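HRDC domain-containing protein (Bifidobacterium adolescentis ATCC 15703, PDB 3CYM) is uncharacterised but probably acts as a 3'-5' exonuclease on nucleic acids, with a ribonuclease D-like catalytic domain followed by HRDC-type helical domains. Local coordinates at residues Lys350-Trp355 with Glu361-Leu366. Residues are numbered along the deposited sequence; the frame is centred on the assembly and turned at random. Where two conformers were deposited one is given.
Sequences KSIRVW and ERLQVL
Trp355, at the end of the first turn of helix 352-358, and Leu363, near the start of helix 360-380, bring the two backbones to 5.8 Å between their CA atoms, just across the short link that joins these consecutive helices. The indole of Trp355 makes the largest single share of the contact. Leu366 CD2 sits over one face in a CH-pi contact, 3.6 Å from the centroid of the six-membered ring and 6° off its normal. With Leu366 CG anti to the backbone N (chi1 179°), its CD2 is carried over the indole, the two side chains crossing at about a right angle. The benzo edge abuts backbone, Trp355 CZ3 lying 3.7 Å from Arg362 O. Leu363 CD1 fills the angle between Trp355 CB, at 3.8 Å, and Ile352 CG2, while Ile352 CD1 meets Leu366 CD2 at 4.0 Å. Trp355 NE1 donates a hydrogen bond to Pro349 O, and Arg362 leads away to a salt bridge with Asp400. Replacing Trp355 by alanine would probably open a gap under Leu366 CD2 and leave Pro349 O without this donor. Within the C-terminal HRDC-like helical domain, Trp355 touches Arg394 and Cys397, and Val365 also touches Cys397, so both helices lie against helix 390-397.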
loop_
_atom_site.group_PDB
_atom_site.type_symbol
_atom_site.label_atom_id
_atom_site.label_comp_id
_atom_site.label_asym_id
_atom_site.label_seq_id
_atom_site.Cartn_x
_atom_site.Cartn_y
_atom_site.Cartn_z
ATOM N N LYS A 350 9.337 14.825 -11.517
ATOM C CA LYS A 350 8.644 13.747 -12.229
ATOM C C LYS A 350 7.935 14.284 -13.473
ATOM O O LYS A 350 7.660 13.538 -14.414
ATOM C CB LYS A 350 7.620 13.051 -11.318
ATOM C CG LYS A 350 8.165 12.580 -9.983
ATOM C CD LYS A 350 7.041 12.432 -8.973
ATOM C CE LYS A 350 7.568 12.519 -7.553
ATOM N NZ LYS A 350 6.479 12.856 -6.591
ATOM N N SER A 351 7.640 15.582 -13.460
ATOM C CA SER A 351 6.888 16.231 -14.527
ATOM C C SER A 351 7.798 16.573 -15.707
ATOM O O SER A 351 8.777 17.302 -15.544
ATOM C CB SER A 351 6.199 17.490 -13.982
ATOM O OG SER A 351 5.377 18.105 -14.957
ATOM N N ILE A 352 7.468 16.049 -16.891
ATOM C CA ILE A 352 8.231 16.318 -18.112
ATOM C C ILE A 352 8.081 17.786 -18.529
ATOM O O ILE A 352 9.003 18.365 -19.118
ATOM C CB ILE A 352 7.860 15.327 -19.276
ATOM C CG1 ILE A 352 8.180 13.869 -18.892
ATOM C CG2 ILE A 352 8.526 15.714 -20.620
ATOM C CD1 ILE A 352 9.671 13.547 -18.644
ATOM N N ARG A 353 6.939 18.386 -18.175
ATOM C CA ARG A 353 6.677 19.813 -18.409
ATOM C C ARG A 353 7.761 20.709 -17.819
ATOM O O ARG A 353 8.196 21.648 -18.480
ATOM C CB ARG A 353 5.317 20.236 -17.844
ATOM C CG ARG A 353 4.175 19.296 -18.166
ATOM C CD ARG A 353 2.970 19.584 -17.293
ATOM N NE ARG A 353 2.053 20.526 -17.935
ATOM C CZ ARG A 353 1.732 21.733 -17.464
ATOM N NH1 ARG A 353 2.247 22.171 -16.320
ATOM N NH2 ARG A 353 0.881 22.506 -18.139
ATOM N N VAL A 354 8.179 20.405 -16.586
ATOM C CA VAL A 354 9.269 21.117 -15.898
ATOM C C VAL A 354 10.600 20.950 -16.639
ATOM O O VAL A 354 11.309 21.935 -16.870
ATOM C CB VAL A 354 9.432 20.637 -14.431
ATOM C CG1 VAL A 354 10.527 21.433 -13.701
ATOM C CG2 VAL A 354 8.110 20.744 -13.690
ATOM N N TRP A 355 10.919 19.704 -17.009
ATOM C CA TRP A 355 12.095 19.391 -17.821
ATOM C C TRP A 355 12.091 20.181 -19.129
ATOM O O TRP A 355 13.083 20.808 -19.462
ATOM C CB TRP A 355 12.153 17.899 -18.159
ATOM C CG TRP A 355 12.582 16.981 -17.055
ATOM C CD1 TRP A 355 11.854 16.618 -15.958
ATOM C CD2 TRP A 355 13.823 16.268 -16.965
ATOM N NE1 TRP A 355 12.572 15.742 -15.180
ATOM C CE2 TRP A 355 13.784 15.509 -15.776
ATOM C CE3 TRP A 355 14.972 16.208 -17.768
ATOM C CZ2 TRP A 355 14.848 14.693 -15.372
ATOM C CZ3 TRP A 355 16.030 15.392 -17.365
ATOM C CH2 TRP A 355 15.956 14.646 -16.179
ATOM N N GLU A 361 17.854 20.840 -22.657
ATOM C CA GLU A 361 19.077 20.109 -22.991
ATOM C C GLU A 361 19.212 18.815 -22.193
ATOM O O GLU A 361 19.655 17.805 -22.730
ATOM C CB GLU A 361 20.319 20.990 -22.778
ATOM C CG GLU A 361 20.548 22.037 -23.873
ATOM C CD GLU A 361 19.618 23.238 -23.765
ATOM O OE1 GLU A 361 18.982 23.596 -24.784
ATOM O OE2 GLU A 361 19.513 23.813 -22.658
ATOM N N ARG A 362 18.831 18.859 -20.917
ATOM C CA ARG A 362 18.751 17.667 -20.072
ATOM C C ARG A 362 17.678 16.700 -20.582
ATOM O O ARG A 362 17.882 15.484 -20.557
ATOM C CB ARG A 362 18.467 18.044 -18.612
ATOM C CG ARG A 362 19.656 18.664 -17.870
ATOM C CD ARG A 362 19.329 18.999 -16.413
ATOM N NE ARG A 362 20.404 19.766 -15.773
ATOM C CZ ARG A 362 20.400 20.164 -14.502
ATOM N NH1 ARG A 362 19.377 19.877 -13.703
ATOM N NH2 ARG A 362 21.422 20.853 -14.022
ATOM N N LEU A 363 16.550 17.249 -21.051
ATOM C CA LEU A 363 15.440 16.449 -21.587
ATOM C C LEU A 363 15.788 15.678 -22.867
ATOM O O LEU A 363 15.328 14.542 -23.049
ATOM C CB LEU A 363 14.179 17.302 -21.794
ATOM C CG LEU A 363 12.907 16.535 -22.213
ATOM C CD1 LEU A 363 12.380 15.605 -21.118
ATOM C CD2 LEU A 363 11.816 17.476 -22.686
ATOM N N GLN A 364 16.583 16.297 -23.741
ATOM C CA GLN A 364 17.077 15.639 -24.952
ATOM C C GLN A 364 17.845 14.359 -24.638
ATOM O O GLN A 364 17.665 13.333 -25.307
ATOM C CB GLN A 364 17.961 16.588 -25.762
ATOM C CG GLN A 364 17.360 16.996 -27.088
ATOM C CD GLN A 364 16.337 18.109 -26.981
ATOM O OE1 GLN A 364 15.375 18.149 -27.745
ATOM N NE2 GLN A 364 16.544 19.028 -26.042
ATOM N N VAL A 365 18.693 14.430 -23.612
ATOM C CA VAL A 365 19.453 13.279 -23.114
ATOM C C VAL A 365 18.521 12.221 -22.509
ATOM O O VAL A 365 18.663 11.027 -22.795
ATOM C CB VAL A 365 20.520 13.721 -22.079
ATOM C CG1 VAL A 365 21.220 12.513 -21.429
ATOM C CG2 VAL A 365 21.535 14.638 -22.745
ATOM N N LEU A 366 17.568 12.673 -21.689
ATOM C CA LEU A 366 16.566 11.798 -21.068
ATOM C C LEU A 366 15.714 11.058 -22.090
ATOM O O LEU A 366 15.462 9.865 -21.930
ATOM C CB LEU A 366 15.675 12.578 -20.098
ATOM C CG LEU A 366 14.540 11.855 -19.356
ATOM C CD1 LEU A 366 15.029 10.805 -18.353
ATOM C CD2 LEU A 366 13.639 12.861 -18.677
#